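Endonuclease 8-like L720 (Acanthamoeba polyphaga mimivirus, PDB 4MB7) belongs to the Fpg/Nei family of endonuclease VIII-like proteins and combines a helix-two-turn-helix domain with a bound zinc ion. Local coordinates at residues A[146-149]-A[150-154]; A[171-174]-A[175-178]; A[181-184]-A[185-189]; A[215-218]-A[219-223]. All coordinates share one frame; numbering follows the deposited sequence.

Contact 1 of 4, residues A[146-149]-A[150-154]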
# COMPACT_ATOMS: atom_id res chain seq x y z
N PHE A 146 -3.14 13.50 1.44
CA PHE A 146 -2.84 13.39 2.86
C PHE A 146 -3.20 14.67 3.60
O PHE A 146 -2.83 15.77 3.19
CB PHE A 146 -1.36 13.06 3.09
CG PHE A 146 -0.96 13.02 4.54
CD1 PHE A 146 -1.29 11.93 5.33
CD2 PHE A 146 -0.25 14.06 5.12
CE1 PHE A 146 -0.93 11.88 6.67
CE2 PHE A 146 0.11 14.02 6.45
CZ PHE A 146 -0.23 12.93 7.23
N ASP A 147 -3.95 14.52 4.69
CA ASP A 147 -4.42 15.65 5.48
C ASP A 147 -3.82 15.54 6.88
O ASP A 147 -4.28 14.75 7.70
CB ASP A 147 -5.95 15.65 5.54
CG ASP A 147 -6.51 16.92 6.16
OD1 ASP A 147 -6.05 17.32 7.25
OD2 ASP A 147 -7.42 17.52 5.55
N TYR A 148 -2.79 16.35 7.14
CA TYR A 148 -2.06 16.30 8.41
C TYR A 148 -2.96 16.41 9.63
O TYR A 148 -2.90 15.56 10.53
CB TYR A 148 -0.99 17.40 8.45
CG TYR A 148 -0.18 17.42 9.72
CD1 TYR A 148 0.95 16.62 9.86
CD2 TYR A 148 -0.53 18.23 10.79
CE1 TYR A 148 1.70 16.62 11.02
CE2 TYR A 148 0.21 18.25 11.96
CZ TYR A 148 1.32 17.44 12.07
OH TYR A 148 2.06 17.45 13.23
N ASN A 149 -3.78 17.45 9.68
CA ASN A 149 -4.64 17.68 10.84
C ASN A 149 -5.64 16.56 11.09
O ASN A 149 -5.85 16.15 12.23
CB ASN A 149 -5.37 19.03 10.72
CG ASN A 149 -4.45 20.21 10.97
OD1 ASN A 149 -3.41 20.07 11.62
ND2 ASN A 149 -4.84 21.38 10.48
N LEU A 150 -6.25 16.05 10.02
CA LEU A 150 -7.21 14.96 10.14
C LEU A 150 -6.51 13.66 10.53
O LEU A 150 -7.06 12.85 11.28
CB LEU A 150 -8.00 14.79 8.85
CG LEU A 150 -9.16 13.79 8.90
CD1 LEU A 150 -10.03 14.05 10.12
CD2 LEU A 150 -9.98 13.86 7.63
N PHE A 151 -5.30 13.46 10.01
CA PHE A 151 -4.51 12.27 10.34
C PHE A 151 -4.15 12.24 11.81
O PHE A 151 -4.21 11.20 12.46
CB PHE A 151 -3.24 12.21 9.49
CG PHE A 151 -2.27 11.14 9.92
CD1 PHE A 151 -2.45 9.82 9.53
CD2 PHE A 151 -1.17 11.46 10.71
CE1 PHE A 151 -1.56 8.84 9.93
CE2 PHE A 151 -0.29 10.48 11.12
CZ PHE A 151 -0.48 9.17 10.72
N GLN A 152 -3.76 13.40 12.34
CA GLN A 152 -3.35 13.49 13.74
C GLN A 152 -4.52 13.21 14.69
O GLN A 152 -4.36 12.50 15.68
CB GLN A 152 -2.74 14.87 14.04
CG GLN A 152 -1.38 15.09 13.40
CD GLN A 152 -0.32 14.16 13.95
OE1 GLN A 152 -0.45 13.63 15.06
NE2 GLN A 152 0.74 13.95 13.18
N SER A 153 -5.68 13.77 14.37
CA SER A 153 -6.88 13.54 15.17
C SER A 153 -7.27 12.07 15.13
O SER A 153 -7.62 11.48 16.15
CB SER A 153 -8.04 14.40 14.65
OG SER A 153 -7.69 15.77 14.60
N HIS A 154 -7.21 11.49 13.94
CA HIS A 154 -7.55 10.09 13.73
C HIS A 154 -6.58 9.19 14.50
O HIS A 154 -6.99 8.21 15.13
CB HIS A 154 -7.51 9.75 12.24
CG HIS A 154 -7.98 8.37 11.91
ND1 HIS A 154 -7.20 7.46 11.23
CD2 HIS A 154 -9.15 7.75 12.17
CE1 HIS A 154 -7.87 6.34 11.08
NE2 HIS A 154 -9.06 6.48 11.64
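Phe146 and Phe151 meet where the chain enters helix 148-161, whose first turn is closed by Asp147 as N-cap. The tight part faces inward. The CE1-CZ rim of Phe146 presses on the root of the Phe151 side chain, with Phe146 CE1 3.6 Å from Phe151 CG, and the two rings stand oblique at 53°. Phe151 can meet it because CG lies anti to the backbone N (chi1 171°), which directs the end of the buried ring away from 146-149, where Cys212 of helix 205-230 touches it. Asp147 works with two groups: its OD1 takes the N-H of Leu150 from above the carboxylate plane (3.1 Å), and its O accepts from Phe151 N at 2.8 Å. The first of these is the capping bond, meeting an amide that has no preceding helical carbonyl to donate to.

The other flank, with Tyr148, Asn149 and Ser153, is much more exposed and packs more thinly. There Gln152 folds back at its second torsion (chi2 -65°) and lays CG over one face of the Tyr148 ring, a CH-pi contact of 3.9 Å from Gln152 CG to the ring centroid. Its NE2 remains near the far rim, 3.6 Å from Tyr148 CE1. One residue on, Asn149 O is gripped twice, from opposite faces of its carbonyl plane: by Ser153 N at 3.2 Å and by Ser153 OG at 3.0 Å.

Contact 2 of 4, residues A[171-174]-A[175-178]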
# COMPACT_ATOMS: atom_id res chain seq x y z
N LEU A 171 1.76 0.07 14.09
CA LEU A 171 2.31 0.72 12.91
C LEU A 171 1.90 0.00 11.63
O LEU A 171 1.96 0.58 10.54
CB LEU A 171 3.83 0.81 12.98
CG LEU A 171 4.42 1.77 14.02
CD1 LEU A 171 5.94 1.79 13.91
CD2 LEU A 171 3.85 3.17 13.85
N LEU A 172 1.48 -1.25 11.76
CA LEU A 172 1.06 -2.05 10.62
C LEU A 172 -0.46 -2.07 10.47
O LEU A 172 -0.99 -2.71 9.56
CB LEU A 172 1.60 -3.48 10.75
CG LEU A 172 3.11 -3.63 10.58
CD1 LEU A 172 3.56 -5.01 11.04
CD2 LEU A 172 3.51 -3.38 9.14
N ASP A 173 -1.15 -1.37 11.36
CA ASP A 173 -2.60 -1.25 11.29
C ASP A 173 -2.98 -0.40 10.08
O ASP A 173 -2.65 0.79 10.03
CB ASP A 173 -3.15 -0.64 12.58
CG ASP A 173 -4.66 -0.79 12.71
OD1 ASP A 173 -5.12 -1.24 13.78
OD2 ASP A 173 -5.39 -0.46 11.75
N GLN A 174 -3.68 -1.00 9.13
CA GLN A 174 -3.98 -0.33 7.86
C GLN A 174 -5.14 0.66 7.95
O GLN A 174 -5.45 1.35 6.98
CB GLN A 174 -4.23 -1.36 6.75
CG GLN A 174 -2.99 -2.17 6.41
CD GLN A 174 -1.82 -1.28 6.02
OE1 GLN A 174 -1.90 -0.52 5.06
NE2 GLN A 174 -0.73 -1.38 6.78
N GLU A 175 -5.78 0.72 9.11
CA GLU A 175 -6.81 1.72 9.33
C GLU A 175 -6.17 3.05 9.71
O GLU A 175 -6.67 4.12 9.35
CB GLU A 175 -7.78 1.27 10.42
CG GLU A 175 -8.85 2.29 10.76
CD GLU A 175 -9.87 1.77 11.75
OE1 GLU A 175 -9.85 0.56 12.04
OE2 GLU A 175 -10.70 2.57 12.23
N TYR A 176 -5.05 2.98 10.42
CA TYR A 176 -4.39 4.18 10.94
C TYR A 176 -3.11 4.56 10.20
O TYR A 176 -2.75 5.73 10.11
CB TYR A 176 -4.13 4.03 12.44
CG TYR A 176 -5.41 3.92 13.23
CD1 TYR A 176 -6.14 5.06 13.56
CD2 TYR A 176 -5.90 2.69 13.64
CE1 TYR A 176 -7.31 4.97 14.27
CE2 TYR A 176 -7.08 2.59 14.36
CZ TYR A 176 -7.78 3.74 14.67
OH TYR A 176 -8.95 3.65 15.38
N PHE A 177 -2.42 3.56 9.66
CA PHE A 177 -1.23 3.80 8.84
C PHE A 177 -1.33 3.09 7.49
O PHE A 177 -0.50 2.23 7.18
CB PHE A 177 0.03 3.33 9.58
CG PHE A 177 0.31 4.09 10.85
CD1 PHE A 177 -0.20 3.65 12.06
CD2 PHE A 177 1.08 5.23 10.83
CE1 PHE A 177 0.05 4.34 13.23
CE2 PHE A 177 1.35 5.93 12.00
CZ PHE A 177 0.83 5.48 13.20
N PRO A 178 -2.34 3.45 6.68
CA PRO A 178 -2.50 2.77 5.39
C PRO A 178 -1.30 3.01 4.48
O PRO A 178 -0.95 4.15 4.20
CB PRO A 178 -3.76 3.42 4.81
CG PRO A 178 -3.83 4.76 5.45
CD PRO A 178 -3.29 4.57 6.84
O HOH W 1 -8.01 -1.15 13.49
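Leu171 lays its CD2 methyl over one face of the Phe177 ring, 4.1 Å from the centroid and offset toward the rim, while Phe170 meets the same ring edge-to-face. Between Leu171 and Phe177 the chain makes an Asx turn combined with a beta turn at Asp173, in the connection between helices 167-171 and 182-191, consistent with the linking turns of a helix-two-turn-helix motif. With CG anti to the backbone N (chi1 -166°), the Asp173 carboxylate runs forward along the chain, and OD2 receives Glu175 N nearly end-on at 2.9 Å. Asp173 O is shared by two donors: Phe177 N reaches it almost straight at 2.8 Å, whereas Tyr176 N, at 3.3 Å, comes from well above the carbonyl plane. Asp173 CG also lies at the edge of the Tyr176 ring, whose stacking partner is His154. Gln174, bent at its second torsion, turns its amide back over the turn: OE1 accepts from Gly179 N, and NE2 serves both Val180 O and Leu172 O. The Asp173 and Glu175 side chains run side by side, with Asp173 OD2 4.6 Å from Glu175 OE1. A water probably eases this closeness of like charges, lying 2.9 Å from both Asp173 OD1 and Glu175 OE1.

Contact 3 of 4, residues A[181-184]-A[185-189]. With SO4 (sulfate ion), chain D.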
# COMPACT_ATOMS: atom_id res chain seq x y z
N GLY A 181 4.31 -0.68 5.64
CA GLY A 181 4.58 -2.11 5.66
C GLY A 181 5.73 -2.47 6.58
O GLY A 181 6.17 -1.65 7.40
N ASN A 182 6.24 -3.69 6.43
CA ASN A 182 7.22 -4.24 7.36
C ASN A 182 8.56 -3.51 7.37
O ASN A 182 9.18 -3.35 8.42
CB ASN A 182 7.44 -5.73 7.08
CG ASN A 182 8.17 -6.43 8.20
OD1 ASN A 182 7.92 -6.16 9.38
ND2 ASN A 182 9.08 -7.33 7.85
N ILE A 183 9.02 -3.08 6.19
CA ILE A 183 10.29 -2.37 6.10
C ILE A 183 10.19 -0.98 6.75
O ILE A 183 11.06 -0.60 7.53
CB ILE A 183 10.76 -2.23 4.64
CG1 ILE A 183 11.05 -3.61 4.05
CG2 ILE A 183 12.00 -1.35 4.56
CD1 ILE A 183 11.61 -3.56 2.64
N LEU A 184 9.13 -0.26 6.44
CA LEU A 184 8.92 1.09 6.96
C LEU A 184 8.82 1.13 8.48
O LEU A 184 9.45 1.97 9.13
CB LEU A 184 7.67 1.72 6.36
CG LEU A 184 7.79 2.32 4.95
CD1 LEU A 184 6.42 2.67 4.40
CD2 LEU A 184 8.69 3.54 4.97
N GLN A 185 8.04 0.22 9.05
CA GLN A 185 7.79 0.21 10.49
C GLN A 185 9.07 0.01 11.30
O GLN A 185 9.27 0.68 12.32
CB GLN A 185 6.71 -0.81 10.87
CG GLN A 185 7.06 -2.26 10.58
CD GLN A 185 7.69 -2.96 11.77
OE1 GLN A 185 7.74 -2.41 12.87
NE2 GLN A 185 8.18 -4.18 11.56
N GLN A 186 9.95 -0.89 10.86
CA GLN A 186 11.16 -1.18 11.61
C GLN A 186 12.27 -0.16 11.37
O GLN A 186 13.08 0.12 12.26
CB GLN A 186 11.65 -2.61 11.36
CG GLN A 186 12.03 -2.93 9.93
CD GLN A 186 12.19 -4.42 9.70
OE1 GLN A 186 13.30 -4.96 9.74
NE2 GLN A 186 11.07 -5.10 9.46
N GLU A 187 12.31 0.41 10.16
CA GLU A 187 13.25 1.48 9.86
C GLU A 187 12.92 2.72 10.68
O GLU A 187 13.81 3.41 11.19
CB GLU A 187 13.25 1.82 8.37
CG GLU A 187 13.97 0.80 7.50
CD GLU A 187 15.48 0.83 7.70
OE1 GLU A 187 16.02 1.92 7.98
OE2 GLU A 187 16.11 -0.24 7.58
N ALA A 188 11.63 3.01 10.81
CA ALA A 188 11.18 4.17 11.58
C ALA A 188 11.45 3.97 13.07
O ALA A 188 11.87 4.89 13.76
CB ALA A 188 9.71 4.42 11.34
N LEU A 189 11.20 2.75 13.55
CA LEU A 189 11.41 2.44 14.96
C LEU A 189 12.88 2.57 15.36
O LEU A 189 13.18 3.02 16.46
CB LEU A 189 10.87 1.05 15.29
CG LEU A 189 9.35 0.97 15.46
CD1 LEU A 189 8.89 -0.47 15.62
CD2 LEU A 189 8.89 1.82 16.64
S SO4 D . 4.34 -5.76 4.09
O1 SO4 D . 3.63 -4.82 3.24
O2 SO4 D . 4.05 -7.13 3.66
O3 SO4 D . 5.78 -5.52 3.99
O4 SO4 D . 3.91 -5.59 5.48
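Gln185 N donates to Gly181 O at 3.1 Å, closing the first turn of helix 182-191 with Gly181 as N-cap, and Glu187 N to Ile183 O and Ala188 N to Leu184 O continue the alpha-helical pattern. The carbonyl of Asn182 departs from it: it is taken by Gln186, whose NE2 comes to Asn182 O at 2.8 Å from above the carbonyl plane, while Gln186 N stays further off. Both glutamines place CG in the crowded position between backbone N and carbonyl carbon (chi1 63° for Gln185); Gln185 then bends at chi2 while Gln186 stays extended, and both NE2 atoms end up by Asn182. Gln185 lies alongside Asn182, pointing the same way, with amide planes 25° apart, and its NE2 donates to Asn182 OD1 at 3.0 Å. This helix is probably the second of the helix-two-turn-helix motif, and its amides tie it to the zinc-bearing hairpin: Asn182 ND2 bonds to Met264 O, and Gln185 NE2 also to Thr265 OG1. At the helix start, where the N-H groups of the first turn point outward and the helix dipole should favour an anion, Leu184 N goes to Glu2 OE1, and a sulfate probably left from crystallisation is held by Asn182 N, 3.1 Å from sulfate O3, with a weak second bond to O4; Arg263 NH1 and Lys49 NZ also bond to it. Ile183 CG2 rests 4.1 Å from Glu187 CG. The Glu187 carboxylate turns to a neighbouring loop, where OE2 accepts from Ile241 N and Tyr242 N and OE1 from Arg240 N.

Contact 4 of 4, residues A[215-218]-A[219-223]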
# COMPACT_ATOMS: atom_id res chain seq x y z
N LEU A 215 8.48 8.16 9.62
CA LEU A 215 7.79 7.40 8.59
C LEU A 215 7.70 8.19 7.29
O LEU A 215 8.03 7.68 6.22
CB LEU A 215 6.39 7.00 9.06
CG LEU A 215 6.30 5.84 10.05
CD1 LEU A 215 4.90 5.74 10.63
CD2 LEU A 215 6.69 4.53 9.37
N LYS A 216 7.26 9.44 7.39
CA LYS A 216 7.11 10.27 6.20
C LYS A 216 8.46 10.59 5.56
O LYS A 216 8.56 10.68 4.33
CB LYS A 216 6.33 11.55 6.50
CG LYS A 216 5.85 12.28 5.25
CD LYS A 216 4.81 13.33 5.58
CE LYS A 216 4.22 13.92 4.30
NZ LYS A 216 3.23 15.00 4.59
N LYS A 217 9.49 10.75 6.38
CA LYS A 217 10.83 11.04 5.88
C LYS A 217 11.38 9.89 5.04
O LYS A 217 11.91 10.11 3.95
CB LYS A 217 11.78 11.34 7.04
CG LYS A 217 13.17 11.79 6.62
CD LYS A 217 14.21 10.72 6.87
CE LYS A 217 14.25 10.33 8.34
NZ LYS A 217 15.32 9.33 8.61
N ILE A 218 11.24 8.67 5.55
CA ILE A 218 11.71 7.48 4.86
C ILE A 218 10.92 7.24 3.57
O ILE A 218 11.49 6.84 2.55
CB ILE A 218 11.62 6.24 5.78
CG1 ILE A 218 12.46 6.46 7.03
CG2 ILE A 218 12.08 4.99 5.04
CD1 ILE A 218 12.28 5.39 8.09
N ILE A 219 9.62 7.50 3.61
CA ILE A 219 8.79 7.41 2.41
C ILE A 219 9.26 8.43 1.36
O ILE A 219 9.33 8.11 0.17
CB ILE A 219 7.30 7.63 2.74
CG1 ILE A 219 6.75 6.45 3.54
CG2 ILE A 219 6.48 7.82 1.46
CD1 ILE A 219 5.36 6.67 4.08
N ASP A 220 9.58 9.63 1.82
CA ASP A 220 10.12 10.67 0.94
C ASP A 220 11.44 10.23 0.30
O ASP A 220 11.67 10.45 -0.89
CB ASP A 220 10.35 11.97 1.71
CG ASP A 220 9.06 12.66 2.09
OD1 ASP A 220 8.01 12.39 1.46
OD2 ASP A 220 9.09 13.50 3.01
N LEU A 221 12.30 9.61 1.11
CA LEU A 221 13.59 9.12 0.63
C LEU A 221 13.42 8.02 -0.41
O LEU A 221 14.10 8.00 -1.43
CB LEU A 221 14.44 8.62 1.79
CG LEU A 221 15.01 9.67 2.75
CD1 LEU A 221 15.72 9.00 3.92
CD2 LEU A 221 15.95 10.61 2.01
N LEU A 222 12.50 7.09 -0.14
CA LEU A 222 12.21 6.02 -1.07
C LEU A 222 11.66 6.56 -2.38
O LEU A 222 11.99 6.07 -3.46
CB LEU A 222 11.22 5.02 -0.46
CG LEU A 222 11.79 4.07 0.59
CD1 LEU A 222 10.68 3.40 1.37
CD2 LEU A 222 12.68 3.02 -0.07
N TYR A 223 10.82 7.59 -2.29
CA TYR A 223 10.25 8.20 -3.49
C TYR A 223 11.30 8.96 -4.27
O TYR A 223 11.33 8.92 -5.50
CB TYR A 223 9.08 9.12 -3.13
CG TYR A 223 8.34 9.63 -4.35
CD1 TYR A 223 7.49 8.79 -5.06
CD2 TYR A 223 8.48 10.94 -4.78
CE1 TYR A 223 6.81 9.25 -6.18
CE2 TYR A 223 7.81 11.40 -5.89
CZ TYR A 223 6.97 10.55 -6.59
OH TYR A 223 6.29 11.01 -7.69
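Asp220 sets one face of its carboxylate against the carbonyl oxygen of Lys216, which stands directly above Asp220 CG at 3.0 Å. Both carboxylate oxygens, acceptors like that carbonyl, lie a little farther away, OD2 at 3.2 Å from Lys216 O. Lys216 O accepts instead from Asp220 N (2.9 Å), one of four i to i+4 bonds joining 215-218 to 219-223 in helix 205-230, part of the helix-two-turn-helix domain of the Fpg/Nei fold. The other flat group, the ring of Tyr223, leads away to Arg7, a cation-pi partner, while its OH bonds to Glu11. On the flank with Lys217 and Leu221 the two side chains run side by side. Lys217 bends at its second and third torsions (chi2 -108°, chi3 -58°), bringing CD to 3.7 Å from Leu221 CD1 and turning NZ to a salt bridge with Asp191. On the buried side Ile219 CG1 sits against the turn before it, 3.2 Å from Leu215 O, and Ile218 CG2 comes within 4.2 Å of Leu222 CD1. The helix thus turns Leu215, Ile218 and Ile219 toward helix 182-191, meeting Ala188, Leu184 and Glu187, while Leu222 reaches Pro4 and Ile238 in the flanking loops.

All four contacts fall in one helical domain, in series along the chain. Contact 2 touches all three others: Phe151 CZ of contact 1 lies 3.9 Å from Phe177 CE2, Leu172 CD2 lies 3.5 Å from Gly181 C of contact 3, and Phe177 CE2 lies 3.8 Å from Leu215 CD1 of contact 4. Contacts 3 and 4, centres 11 Å apart, join two successive helices. Contact 1 also touches contact 4, through Phe146 and Lys216, but is remote from contact 3, nearest atoms about 11 Å apart. The sulfate bound at contact 3 lies about 4 Å from the Gln174 side chain of contact 2; zinc, held by Cys247, His251, Cys268 and Cys271, is about 12 Å from the Glu187 side chain.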